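SusD superfamily protein (Parabacteroides distasonis, PDB 3OTN) probably binds carbohydrate or another nutrient at the bacterial outer membrane. Local coordinates at residues Ala370-Asn373 against Thr377-Gln380; Phe398-Thr401 against Ala405-Glu408. One frame throughout, in Å; residues are numbered along the deposited sequence.

Interaction 1 of 2, residues Ala370-Asn373 against Thr377-Gln380; sequences AQVN and TPNQ
A buried glutamine reads the backbone of a tight helix-loop-helix connection here: Gln371, near the end of helix 360-375, bonds with its side-chain amide to the loop of Thr377-Asn379 that leads into helix 380-392. Both ends of the amide are used. NE2 donates to Thr377 O at 2.8 Å, in the plane of that carbonyl, while OE1 accepts from Asn379 N at 2.9 Å in a nearly straight bond (168°) whose donor stands above the carbonyl plane of Gln371. A bend at chi2 (-89°) turns the amide out of the line of the chain and across the loop. There it also lies stacked on the amide of Asn379, the two planes 8° apart and Gln371 CD 3.4 Å from Asn379 CG. Alongside, Val372 CG2 packs at 4.2 Å from Pro378 CD, a looser apolar touch. Asn379 is the N-cap of helix 380-392, its OD1 accepting from Ser382 N and its ND2 bonded to Tyr367 OH. With an alanine here instead of Gln371, Thr377 O and Asn379 N would probably be left without these partners, and the capping amide without its stacked neighbour. OE1 and NE2 are also hydrogen-bonded to Ser382 OG and Asp375 OD2, respectively, so the amide links both helices to their loop, consistent with the TPR-like helical framework of SusD proteins, while Val372 and Pro378 also lean on helix 403-418.

Interaction 2 of 2, residues Phe398-Thr401 against Ala405-Glu408; sequences FKQT and AFLE
Phe398 and Phe406 both carry CG anti to the backbone N (chi1 180° and -170°), and these torsions send the two rings into the space between the loop 398-401 and the first turns of helix 403-418. The rings cross at an oblique angle, Phe398 CE2 lying 3.9 Å from Phe406 CD1, with CD2 of Phe398 only slightly farther from the same atom. The far end of the Phe398 ring reaches the helix backbone, where CZ is 3.8 Å from Ala405 O. Phe398 thus bears on the main chain of the helix as well as on a side chain. Thr401 closes the contact through its hydroxyl oxygen, since OG1 comes within 3.5 Å of Ala405 CB in a van der Waals touch. The contact is therefore made by packing, as the loop folds back over the beginning of the helix it leads into, and the loop's polar ties lie to its sides: Phe398 N donates to Asn387 OD1 on helix 380-392, and Asn402 OD1 accepts from Ala405 N at the start of helix 403-418. The loop joins these two helices. Both phenylalanine rings also rest on Val386, Phe398 further touching Arg390 and Phe406 touching Ser382, while Leu407 faces helix 360-375 on another flank.

Two successive helix connections illustrate how chemistry can follow place. Interaction 1 joins helix 360-375 to the loop before helix 380-392 and is partly buried, with a side-chain amide meeting backbone polar groups; interaction 2 folds the loop after helix 380-392 onto helix 403-418 near the surface and relies on van der Waals packing, with the two phenylalanine rings at its centre. Helix 380-392 therefore lies between the two loops in sequence. The contacts, with centres about 11 Å apart, also touch: Pro378 CB packs on Phe406 CD2 at 3.7 Å, and Val372 CG1 on Leu407 CD1 at 3.8 Å. Helix 403-418 thus packs against helix 360-375 and the loop after it, while receiving the loop 398-401.

Interaction 1 of 2, residues Ala370-Asn373 against Thr377-Gln380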
loop_
_atom_site.group_PDB
_atom_site.type_symbol
_atom_site.label_atom_id
_atom_site.label_comp_id
_atom_site.label_asym_id
_atom_site.label_seq_id
_atom_site.Cartn_x
_atom_site.Cartn_y
_atom_site.Cartn_z
ATOM N N ALA A 370 9.843 13.289 7.179
ATOM C CA ALA A 370 11.163 12.985 7.730
ATOM C C ALA A 370 11.985 14.247 8.009
ATOM O O ALA A 370 12.664 14.347 9.051
ATOM C CB ALA A 370 11.942 12.052 6.769
ATOM N N GLN A 371 11.953 15.187 7.056
ATOM C CA GLN A 371 12.750 16.413 7.128
ATOM C C GLN A 371 12.324 17.257 8.322
ATOM O O GLN A 371 13.183 17.696 9.111
ATOM C CB GLN A 371 12.664 17.229 5.817
ATOM C CG GLN A 371 13.571 18.436 5.771
ATOM C CD GLN A 371 12.910 19.697 6.338
ATOM O OE1 GLN A 371 11.788 20.023 5.971
ATOM N NE2 GLN A 371 13.608 20.405 7.217
ATOM N N VAL A 372 11.017 17.479 8.470
ATOM C CA VAL A 372 10.545 18.279 9.591
ATOM C C VAL A 372 10.821 17.600 10.949
ATOM O O VAL A 372 11.113 18.275 11.930
ATOM C CB VAL A 372 9.061 18.715 9.477
ATOM C CG1 VAL A 372 8.108 17.556 9.728
ATOM C CG2 VAL A 372 8.806 19.846 10.461
ATOM N N ASN A 373 10.737 16.281 10.990
ATOM C CA ASN A 373 11.029 15.524 12.199
ATOM C C ASN A 373 12.523 15.541 12.537
ATOM O O ASN A 373 12.888 15.707 13.685
ATOM C CB ASN A 373 10.511 14.067 12.067
ATOM C CG ASN A 373 9.056 13.900 12.519
ATOM O OD1 ASN A 373 8.751 14.066 13.691
ATOM N ND2 ASN A 373 8.176 13.522 11.600
ATOM N N THR A 377 12.034 21.813 11.849
ATOM C CA THR A 377 11.505 22.995 11.167
ATOM C C THR A 377 11.518 22.694 9.644
ATOM O O THR A 377 12.452 22.056 9.151
ATOM C CB THR A 377 12.303 24.302 11.568
ATOM O OG1 THR A 377 11.639 25.475 11.055
ATOM C CG2 THR A 377 13.786 24.259 11.098
ATOM N N PRO A 378 10.467 23.103 8.910
ATOM C CA PRO A 378 10.441 22.750 7.503
ATOM C C PRO A 378 11.441 23.578 6.697
ATOM O O PRO A 378 11.585 24.768 6.949
ATOM C CB PRO A 378 8.988 23.056 7.099
ATOM C CG PRO A 378 8.602 24.153 7.983
ATOM C CD PRO A 378 9.271 23.872 9.283
ATOM N N ASN A 379 12.130 22.944 5.754
ATOM C CA ASN A 379 12.957 23.668 4.776
ATOM C C ASN A 379 12.120 23.992 3.520
ATOM O O ASN A 379 10.937 23.587 3.404
ATOM C CB ASN A 379 14.256 22.895 4.469
ATOM C CG ASN A 379 14.036 21.570 3.694
ATOM O OD1 ASN A 379 12.987 21.320 3.098
ATOM N ND2 ASN A 379 15.066 20.740 3.686
ATOM N N GLN A 380 12.725 24.713 2.569
ATOM C CA GLN A 380 11.983 25.184 1.397
ATOM C C GLN A 380 11.435 24.040 0.544
ATOM O O GLN A 380 10.353 24.173 -0.020
ATOM C CB GLN A 380 12.813 26.141 0.525
ATOM C CG GLN A 380 11.983 26.904 -0.539
ATOM C CD GLN A 380 10.922 27.803 0.099
ATOM O OE1 GLN A 380 11.205 28.545 1.049
ATOM N NE2 GLN A 380 9.701 27.729 -0.407
#

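Interaction 2 of 2, residues Phe398-Thr401 against Ala405-Glu408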
loop_
_atom_site.group_PDB
_atom_site.type_symbol
_atom_site.label_atom_id
_atom_site.label_comp_id
_atom_site.label_asym_id
_atom_site.label_seq_id
_atom_site.Cartn_x
_atom_site.Cartn_y
_atom_site.Cartn_z
ATOM N N PHE A 398 -0.110 26.839 1.899
ATOM C CA PHE A 398 -0.191 26.678 3.340
ATOM C C PHE A 398 0.621 27.788 4.049
ATOM O O PHE A 398 1.810 27.956 3.781
ATOM C CB PHE A 398 0.347 25.303 3.704
ATOM C CG PHE A 398 0.328 25.008 5.167
ATOM C CD1 PHE A 398 -0.873 24.785 5.826
ATOM C CD2 PHE A 398 1.519 24.926 5.883
ATOM C CE1 PHE A 398 -0.903 24.490 7.196
ATOM C CE2 PHE A 398 1.506 24.638 7.244
ATOM C CZ PHE A 398 0.298 24.411 7.903
ATOM N N LYS A 399 -0.052 28.523 4.928
ATOM C CA LYS A 399 0.563 29.507 5.848
ATOM C C LYS A 399 1.175 28.822 7.096
ATOM O O LYS A 399 0.420 28.371 7.984
ATOM C CB LYS A 399 -0.520 30.505 6.303
ATOM C CG LYS A 399 -1.849 29.845 6.777
ATOM N N GLN A 400 2.509 28.753 7.188
ATOM C CA GLN A 400 3.142 28.040 8.318
ATOM C C GLN A 400 3.085 28.894 9.580
ATOM O O GLN A 400 3.118 30.134 9.534
ATOM C CB GLN A 400 4.591 27.590 8.024
ATOM C CG GLN A 400 5.168 26.525 9.015
ATOM C CD GLN A 400 6.239 27.067 9.985
ATOM O OE1 GLN A 400 6.629 28.229 9.903
ATOM N NE2 GLN A 400 6.730 26.213 10.891
ATOM N N THR A 401 2.958 28.209 10.711
ATOM C CA THR A 401 2.994 28.836 12.026
ATOM C C THR A 401 4.080 28.176 12.896
ATOM O O THR A 401 4.859 28.886 13.566
ATOM C CB THR A 401 1.588 28.843 12.685
ATOM O OG1 THR A 401 0.985 27.546 12.568
ATOM C CG2 THR A 401 0.693 29.888 11.994
ATOM N N ALA A 405 2.422 22.280 13.542
ATOM C CA ALA A 405 1.351 22.565 12.584
ATOM C C ALA A 405 1.749 22.097 11.176
ATOM O O ALA A 405 0.894 21.596 10.440
ATOM C CB ALA A 405 0.982 24.047 12.540
ATOM N N PHE A 406 3.022 22.290 10.799
ATOM C CA PHE A 406 3.505 21.801 9.497
ATOM C C PHE A 406 3.481 20.279 9.392
ATOM O O PHE A 406 3.061 19.743 8.372
ATOM C CB PHE A 406 4.892 22.332 9.138
ATOM C CG PHE A 406 5.282 22.041 7.724
ATOM C CD1 PHE A 406 4.938 22.915 6.708
ATOM C CD2 PHE A 406 5.999 20.890 7.406
ATOM C CE1 PHE A 406 5.292 22.647 5.406
ATOM C CE2 PHE A 406 6.326 20.607 6.105
ATOM C CZ PHE A 406 5.972 21.478 5.109
ATOM N N LEU A 407 3.930 19.574 10.424
ATOM C CA LEU A 407 3.834 18.120 10.427
ATOM C C LEU A 407 2.384 17.638 10.275
ATOM O O LEU A 407 2.107 16.688 9.529
ATOM C CB LEU A 407 4.472 17.551 11.684
ATOM C CG LEU A 407 4.530 16.038 11.867
ATOM C CD1 LEU A 407 5.103 15.346 10.640
ATOM C CD2 LEU A 407 5.335 15.713 13.114
ATOM N N GLU A 408 1.447 18.305 10.951
ATOM C CA GLU A 408 0.057 17.892 10.855
ATOM C C GLU A 408 -0.536 18.179 9.462
ATOM O O GLU A 408 -1.416 17.433 8.994
ATOM C CB GLU A 408 -0.768 18.504 11.995
ATOM C CG GLU A 408 -0.340 17.934 13.342
ATOM C CD GLU A 408 -1.226 18.312 14.511
ATOM O OE1 GLU A 408 -2.276 18.944 14.303
ATOM O OE2 GLU A 408 -0.859 17.934 15.648
#